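PROTEIN (hypothetical protein EF0366) (Enterococcus faecalis, PDB 1VPY) is of unknown function but belongs to the DUF72 family, adopts a TIM alpha/beta-barrel fold and binds zinc ions in the crystal. Local coordinates at residues Lys76-Ile81 / Thr89-Glu94; Glu96-Phe101 / Arg139-Asp144. All coordinates share one frame; numbering follows the deposited sequence.

Interaction 1. Residues Lys76-Ile81 / Thr89-Glu94; sequences KVYSGI and TYYASE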
loop_
_atom_site.group_PDB
_atom_site.type_symbol
_atom_site.label_atom_id
_atom_site.label_comp_id
_atom_site.label_asym_id
_atom_site.label_seq_id
_atom_site.Cartn_x
_atom_site.Cartn_y
_atom_site.Cartn_z
ATOM N N LYS A 76 4.083 -5.525 1.314
ATOM C CA LYS A 76 4.142 -5.512 -0.138
ATOM C C LYS A 76 4.428 -6.925 -0.650
ATOM O O LYS A 76 5.400 -7.551 -0.233
ATOM C CB LYS A 76 5.198 -4.524 -0.627
ATOM C CG LYS A 76 5.056 -4.174 -2.103
ATOM C CD LYS A 76 5.922 -2.996 -2.493
ATOM C CE LYS A 76 5.685 -2.664 -3.955
ATOM N NZ LYS A 76 6.732 -1.791 -4.513
ATOM N N VAL A 77 3.572 -7.428 -1.534
ATOM C CA VAL A 77 3.713 -8.787 -2.085
ATOM C C VAL A 77 4.942 -8.954 -2.987
ATOM O O VAL A 77 5.473 -7.974 -3.528
ATOM C CB VAL A 77 2.439 -9.242 -2.861
ATOM C CG1 VAL A 77 1.205 -9.127 -1.983
ATOM C CG2 VAL A 77 2.264 -8.444 -4.138
ATOM N N TYR A 78 5.382 -10.200 -3.136
ATOM C CA TYR A 78 6.515 -10.545 -3.991
ATOM C C TYR A 78 6.352 -9.985 -5.414
ATOM O O TYR A 78 5.272 -10.068 -6.002
ATOM C CB TYR A 78 6.717 -12.073 -4.014
ATOM C CG TYR A 78 7.891 -12.541 -4.854
ATOM C CD1 TYR A 78 9.200 -12.184 -4.523
ATOM C CD2 TYR A 78 7.693 -13.343 -5.982
ATOM C CE1 TYR A 78 10.284 -12.607 -5.298
ATOM C CE2 TYR A 78 8.765 -13.771 -6.759
ATOM C CZ TYR A 78 10.057 -13.400 -6.412
ATOM O OH TYR A 78 11.126 -13.822 -7.175
ATOM N N SER A 79 7.429 -9.414 -5.951
ATOM C CA SER A 79 7.412 -8.771 -7.272
ATOM C C SER A 79 6.746 -9.614 -8.362
ATOM O O SER A 79 6.059 -9.079 -9.234
ATOM C CB SER A 79 8.822 -8.344 -7.702
ATOM O OG SER A 79 9.735 -9.428 -7.659
ATOM N N GLY A 80 6.955 -10.926 -8.299
ATOM C CA GLY A 80 6.331 -11.866 -9.224
ATOM C C GLY A 80 4.813 -11.855 -9.202
ATOM O O GLY A 80 4.172 -12.084 -10.232
ATOM N N ILE A 81 4.235 -11.586 -8.031
ATOM C CA ILE A 81 2.781 -11.560 -7.857
ATOM C C ILE A 81 2.150 -10.349 -8.550
ATOM O O ILE A 81 1.019 -10.422 -9.021
ATOM C CB ILE A 81 2.382 -11.649 -6.354
ATOM C CG1 ILE A 81 2.703 -13.046 -5.807
ATOM C CG2 ILE A 81 0.901 -11.347 -6.150
ATOM C CD1 ILE A 81 2.780 -13.142 -4.283
ATOM N N THR A 89 12.553 -17.754 -12.409
ATOM C CA THR A 89 13.898 -18.092 -11.936
ATOM C C THR A 89 13.856 -18.858 -10.610
ATOM O O THR A 89 14.727 -19.690 -10.349
ATOM C CB THR A 89 14.774 -16.824 -11.762
ATOM O OG1 THR A 89 14.583 -15.946 -12.875
ATOM C CG2 THR A 89 16.235 -17.181 -11.680
ATOM N N TYR A 90 12.836 -18.588 -9.795
ATOM C CA TYR A 90 12.740 -19.146 -8.446
ATOM C C TYR A 90 11.527 -20.048 -8.208
ATOM O O TYR A 90 11.544 -20.869 -7.294
ATOM C CB TYR A 90 12.749 -18.026 -7.397
ATOM C CG TYR A 90 13.981 -17.150 -7.421
ATOM C CD1 TYR A 90 15.123 -17.491 -6.697
ATOM C CD2 TYR A 90 14.003 -15.971 -8.163
ATOM C CE1 TYR A 90 16.259 -16.684 -6.720
ATOM C CE2 TYR A 90 15.130 -15.158 -8.192
ATOM C CZ TYR A 90 16.251 -15.519 -7.469
ATOM O OH TYR A 90 17.358 -14.708 -7.506
ATOM N N TYR A 91 10.473 -19.891 -9.004
ATOM C CA TYR A 91 9.251 -20.675 -8.799
ATOM C C TYR A 91 8.760 -21.352 -10.081
ATOM O O TYR A 91 8.711 -20.727 -11.143
ATOM C CB TYR A 91 8.160 -19.819 -8.127
ATOM C CG TYR A 91 8.618 -19.236 -6.799
ATOM C CD1 TYR A 91 8.646 -20.017 -5.644
ATOM C CD2 TYR A 91 9.059 -17.916 -6.708
ATOM C CE1 TYR A 91 9.087 -19.493 -4.429
ATOM C CE2 TYR A 91 9.507 -17.386 -5.497
ATOM C CZ TYR A 91 9.515 -18.181 -4.365
ATOM O OH TYR A 91 9.953 -17.665 -3.170
ATOM N N ALA A 92 8.420 -22.637 -9.962
ATOM C CA ALA A 92 8.066 -23.495 -11.106
ATOM C C ALA A 92 6.747 -23.121 -11.791
ATOM O O ALA A 92 6.595 -23.311 -13.001
ATOM C CB ALA A 92 8.053 -24.968 -10.683
ATOM N N SER A 93 5.801 -22.603 -11.006
ATOM C CA SER A 93 4.515 -22.120 -11.512
ATOM C C SER A 93 3.941 -21.071 -10.564
ATOM O O SER A 93 4.429 -20.909 -9.441
ATOM C CB SER A 93 3.522 -23.277 -11.701
ATOM O OG SER A 93 3.227 -23.923 -10.474
ATOM N N GLU A 94 2.908 -20.365 -11.025
ATOM C CA GLU A 94 2.251 -19.319 -10.238
ATOM C C GLU A 94 1.753 -19.842 -8.892
ATOM O O GLU A 94 1.849 -19.146 -7.882
ATOM C CB GLU A 94 1.084 -18.708 -11.021
ATOM C CG GLU A 94 1.491 -17.834 -12.213
ATOM C CD GLU A 94 0.297 -17.235 -12.970
ATOM O OE1 GLU A 94 -0.841 -17.748 -12.837
ATOM O OE2 GLU A 94 0.505 -16.244 -13.708
#
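A chi1 of -179° swings the Y78 ring away from the backbone N, two residues past the end of strand 72-76, and toward Y91, whose own CG lies beside the backbone N (chi1 -57°) and turns its ring back to meet it. The two rings form an offset edge-to-face pair: the edge of Y91 is directed at the face of Y78, the planes stand at 79°, and the centroids are 5.7 Å apart. One corner of each ring does the touching, with Y78 CE2 3.9 Å from Y91 CE2. Next in line is Y78 CZ, 4.1 Å from Y91 CE2. Beyond CZ, the phenol oxygen reaches the second tyrosine: Y78 OH lies 3.7 Å from Y90 CD2, a plain van der Waals approach in which the side chains run at about a right angle. S79 OG sits 4.0 Å above the plane of the Y78 ring, displaced toward its rim, and is itself hydrogen-bonded to Y51 O. The backbone hydrogen bond from I81 N to Y78 O, 2.7 Å, closes a turn at the base of Y78. I54 packs against both Y78 and Y91, while W87 and M97 also press on Y78; these neighbours help bury Y78, whereas Y90 is exposed. Both segments belong to one beta-to-alpha loop of the TIM barrel, at the C-terminal end of strand 72-76. No hydrogen bond joins them; the contact area is small, and what draws them together here is probably dispersion, with some help from the ring edge meeting the ring face.

Interaction 2. Residues Glu96-Phe101 / Arg139-Asp144; sequences EMITAF and RHWFKD. With ZN (zinc ion), chain D.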
loop_
_atom_site.group_PDB
_atom_site.type_symbol
_atom_site.label_atom_id
_atom_site.label_comp_id
_atom_site.label_asym_id
_atom_site.label_seq_id
_atom_site.Cartn_x
_atom_site.Cartn_y
_atom_site.Cartn_z
ATOM N N GLU A 96 2.873 -22.549 -6.996
ATOM C CA GLU A 96 4.015 -22.769 -6.109
ATOM C C GLU A 96 4.473 -21.453 -5.470
ATOM O O GLU A 96 4.851 -21.418 -4.294
ATOM C CB GLU A 96 5.158 -23.408 -6.899
ATOM C CG GLU A 96 6.345 -23.894 -6.071
ATOM C CD GLU A 96 7.310 -24.761 -6.883
ATOM O OE1 GLU A 96 6.890 -25.843 -7.356
ATOM O OE2 GLU A 96 8.488 -24.364 -7.047
HETATM N N MSE A 97 4.420 -20.378 -6.254
HETATM C CA MSE A 97 4.819 -19.050 -5.805
HETATM C C MSE A 97 3.855 -18.468 -4.763
HETATM O O MSE A 97 4.288 -17.899 -3.758
HETATM C CB MSE A 97 4.948 -18.105 -7.000
HETATM C CG MSE A 97 5.330 -16.682 -6.620
HETATM SE SE MSE A 97 5.366 -15.407 -8.108
HETATM C CE MSE A 97 3.479 -15.622 -8.790
ATOM N N ILE A 98 2.555 -18.607 -5.011
ATOM C CA ILE A 98 1.541 -18.161 -4.064
ATOM C C ILE A 98 1.632 -18.922 -2.736
ATOM O O ILE A 98 1.545 -18.311 -1.667
ATOM C CB ILE A 98 0.118 -18.231 -4.680
ATOM C CG1 ILE A 98 -0.054 -17.130 -5.729
ATOM C CG2 ILE A 98 -0.968 -18.112 -3.613
ATOM C CD1 ILE A 98 0.082 -15.715 -5.189
ATOM N N THR A 99 1.834 -20.240 -2.811
ATOM C CA THR A 99 1.988 -21.085 -1.620
ATOM C C THR A 99 3.185 -20.673 -0.762
ATOM O O THR A 99 3.093 -20.659 0.464
ATOM C CB THR A 99 2.158 -22.581 -1.987
ATOM O OG1 THR A 99 1.266 -22.923 -3.050
ATOM C CG2 THR A 99 1.880 -23.478 -0.778
ATOM N N ALA A 100 4.305 -20.358 -1.411
ATOM C CA ALA A 100 5.516 -19.938 -0.710
ATOM C C ALA A 100 5.291 -18.623 0.026
ATOM O O ALA A 100 5.675 -18.479 1.190
ATOM C CB ALA A 100 6.679 -19.818 -1.679
ATOM N N PHE A 101 4.648 -17.676 -0.656
ATOM C CA PHE A 101 4.327 -16.383 -0.065
ATOM C C PHE A 101 3.392 -16.534 1.132
ATOM O O PHE A 101 3.695 -16.040 2.223
ATOM C CB PHE A 101 3.739 -15.423 -1.111
ATOM C CG PHE A 101 3.488 -14.034 -0.583
ATOM C CD1 PHE A 101 4.528 -13.116 -0.480
ATOM C CD2 PHE A 101 2.210 -13.645 -0.188
ATOM C CE1 PHE A 101 4.301 -11.832 0.017
ATOM C CE2 PHE A 101 1.973 -12.367 0.312
ATOM C CZ PHE A 101 3.019 -11.456 0.412
ATOM N N ARG A 139 -7.543 -12.215 -6.358
ATOM C CA ARG A 139 -8.598 -12.358 -5.354
ATOM C C ARG A 139 -8.739 -13.806 -4.899
ATOM O O ARG A 139 -8.802 -14.078 -3.700
ATOM C CB ARG A 139 -9.936 -11.807 -5.874
ATOM C CG ARG A 139 -11.148 -12.026 -4.958
ATOM C CD ARG A 139 -11.133 -11.129 -3.734
ATOM N NE ARG A 139 -10.132 -11.543 -2.756
ATOM C CZ ARG A 139 -9.717 -10.796 -1.736
ATOM N NH1 ARG A 139 -10.214 -9.583 -1.546
ATOM N NH2 ARG A 139 -8.800 -11.260 -0.899
ATOM N N HIS A 140 -8.767 -14.725 -5.862
ATOM C CA HIS A 140 -8.844 -16.155 -5.577
ATOM C C HIS A 140 -7.649 -16.641 -4.763
ATOM O O HIS A 140 -7.834 -17.295 -3.739
ATOM C CB HIS A 140 -8.978 -16.964 -6.866
ATOM C CG HIS A 140 -8.929 -18.442 -6.653
ATOM N ND1 HIS A 140 -9.873 -19.118 -5.910
ATOM C CD2 HIS A 140 -8.045 -19.374 -7.076
ATOM C CE1 HIS A 140 -9.573 -20.403 -5.885
ATOM N NE2 HIS A 140 -8.468 -20.585 -6.587
ATOM N N TRP A 141 -6.438 -16.310 -5.218
ATOM C CA TRP A 141 -5.203 -16.673 -4.516
ATOM C C TRP A 141 -5.177 -16.188 -3.079
ATOM O O TRP A 141 -4.579 -16.826 -2.218
ATOM C CB TRP A 141 -3.972 -16.100 -5.220
ATOM C CG TRP A 141 -3.601 -16.773 -6.495
ATOM C CD1 TRP A 141 -3.898 -18.052 -6.872
ATOM C CD2 TRP A 141 -2.826 -16.211 -7.559
ATOM N NE1 TRP A 141 -3.371 -18.316 -8.114
ATOM C CE2 TRP A 141 -2.705 -17.205 -8.558
ATOM C CE3 TRP A 141 -2.223 -14.962 -7.768
ATOM C CZ2 TRP A 141 -2.012 -16.986 -9.751
ATOM C CZ3 TRP A 141 -1.534 -14.746 -8.950
ATOM C CH2 TRP A 141 -1.434 -15.754 -9.928
ATOM N N PHE A 142 -5.812 -15.051 -2.825
ATOM C CA PHE A 142 -5.775 -14.447 -1.501
ATOM C C PHE A 142 -7.064 -14.610 -0.701
ATOM O O PHE A 142 -7.394 -13.760 0.126
ATOM C CB PHE A 142 -5.337 -12.987 -1.590
ATOM C CG PHE A 142 -3.869 -12.820 -1.845
ATOM C CD1 PHE A 142 -2.959 -12.823 -0.788
ATOM C CD2 PHE A 142 -3.384 -12.679 -3.145
ATOM C CE1 PHE A 142 -1.590 -12.673 -1.027
ATOM C CE2 PHE A 142 -2.023 -12.532 -3.387
ATOM C CZ PHE A 142 -1.126 -12.528 -2.328
ATOM N N LYS A 143 -7.776 -15.710 -0.953
ATOM C CA LYS A 143 -8.935 -16.124 -0.158
ATOM C C LYS A 143 -9.710 -14.928 0.382
ATOM O O LYS A 143 -10.241 -14.134 -0.394
ATOM C CB LYS A 143 -8.500 -17.067 0.976
ATOM N N ASP A 144 -9.755 -14.785 1.705
ATOM C CA ASP A 144 -10.499 -13.694 2.335
ATOM C C ASP A 144 -9.566 -12.696 3.013
ATOM O O ASP A 144 -9.934 -12.051 3.997
ATOM C CB ASP A 144 -11.511 -14.257 3.333
ATOM C CG ASP A 144 -12.514 -15.189 2.679
ATOM O OD1 ASP A 144 -13.435 -14.688 1.988
ATOM O OD2 ASP A 144 -12.378 -16.423 2.860
HETATM ZN ZN ZN D . -6.835 -21.861 -6.627
#
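I98 lays its CG1 methylene over the indole face of W141, a CH-pi contact made by a plain aliphatic branch: CG1 is 3.7 Å from the centroid of the five-membered ring and only 22° off its normal. The nearest atom is W141 CD2, at 3.4 Å from I98 CG1. From there the isoleucine chain runs on across the ring system, with I98 CD1 reaching the benzo side at 3.5 Å from W141 CE3. A chi1 of -72° sets CG1 beside the backbone N of I98 and over the indole, while CG2, anti to the backbone N, packs near W141 CB. One helical turn on, F101 continues the seam. Its CE2 approaches the edge of the F142 ring, in that ring's plane, with F101 CE2 at 3.8 Å from F142 CE1, and the two side chains cross at about a right angle. I98 CD1 touches F142 as well, so that one isoleucine serves both aromatic residues. F117, on strand 114-120, meets both phenylalanine rings on the barrel side. The contact is buried and wholly apolar, with no hydrogen bond between the segments. Polar work is done at its margin: F142 is the first residue to leave the helix, and R139 NH2 reaches forward along the chain to F142 O at 3.0 Å, in a bent hydrogen bond from above the carbonyl plane, while also binding L145 O. H140 is exposed, and its NE2 binds a zinc ion at 2.1 Å. Side-by-side packing of this sort, between the helices that follow the third and fourth strands, is characteristic of the outer layer of a TIM barrel.

Leaving the third barrel strand, 72-76, the chain enters 76-81, makes a short excursion and returns through 89-94; interaction 1 closes that loop. It then runs straight into helix 94-104, which carries one half of interaction 2, passes through the short helix 106-109, enters the barrel wall as strand 114-120, and comes back along helix 129-141 to complete the second contact, a much longer closure. The two are in series, neither nesting nor crossing, yet they adjoin. The loop is tied to helix 94-104 by Y91 on A100 and V77 on F101, while E94, at the start of that helix, joins it to helix 129-141 by packing on W141 and a salt bridge to K137.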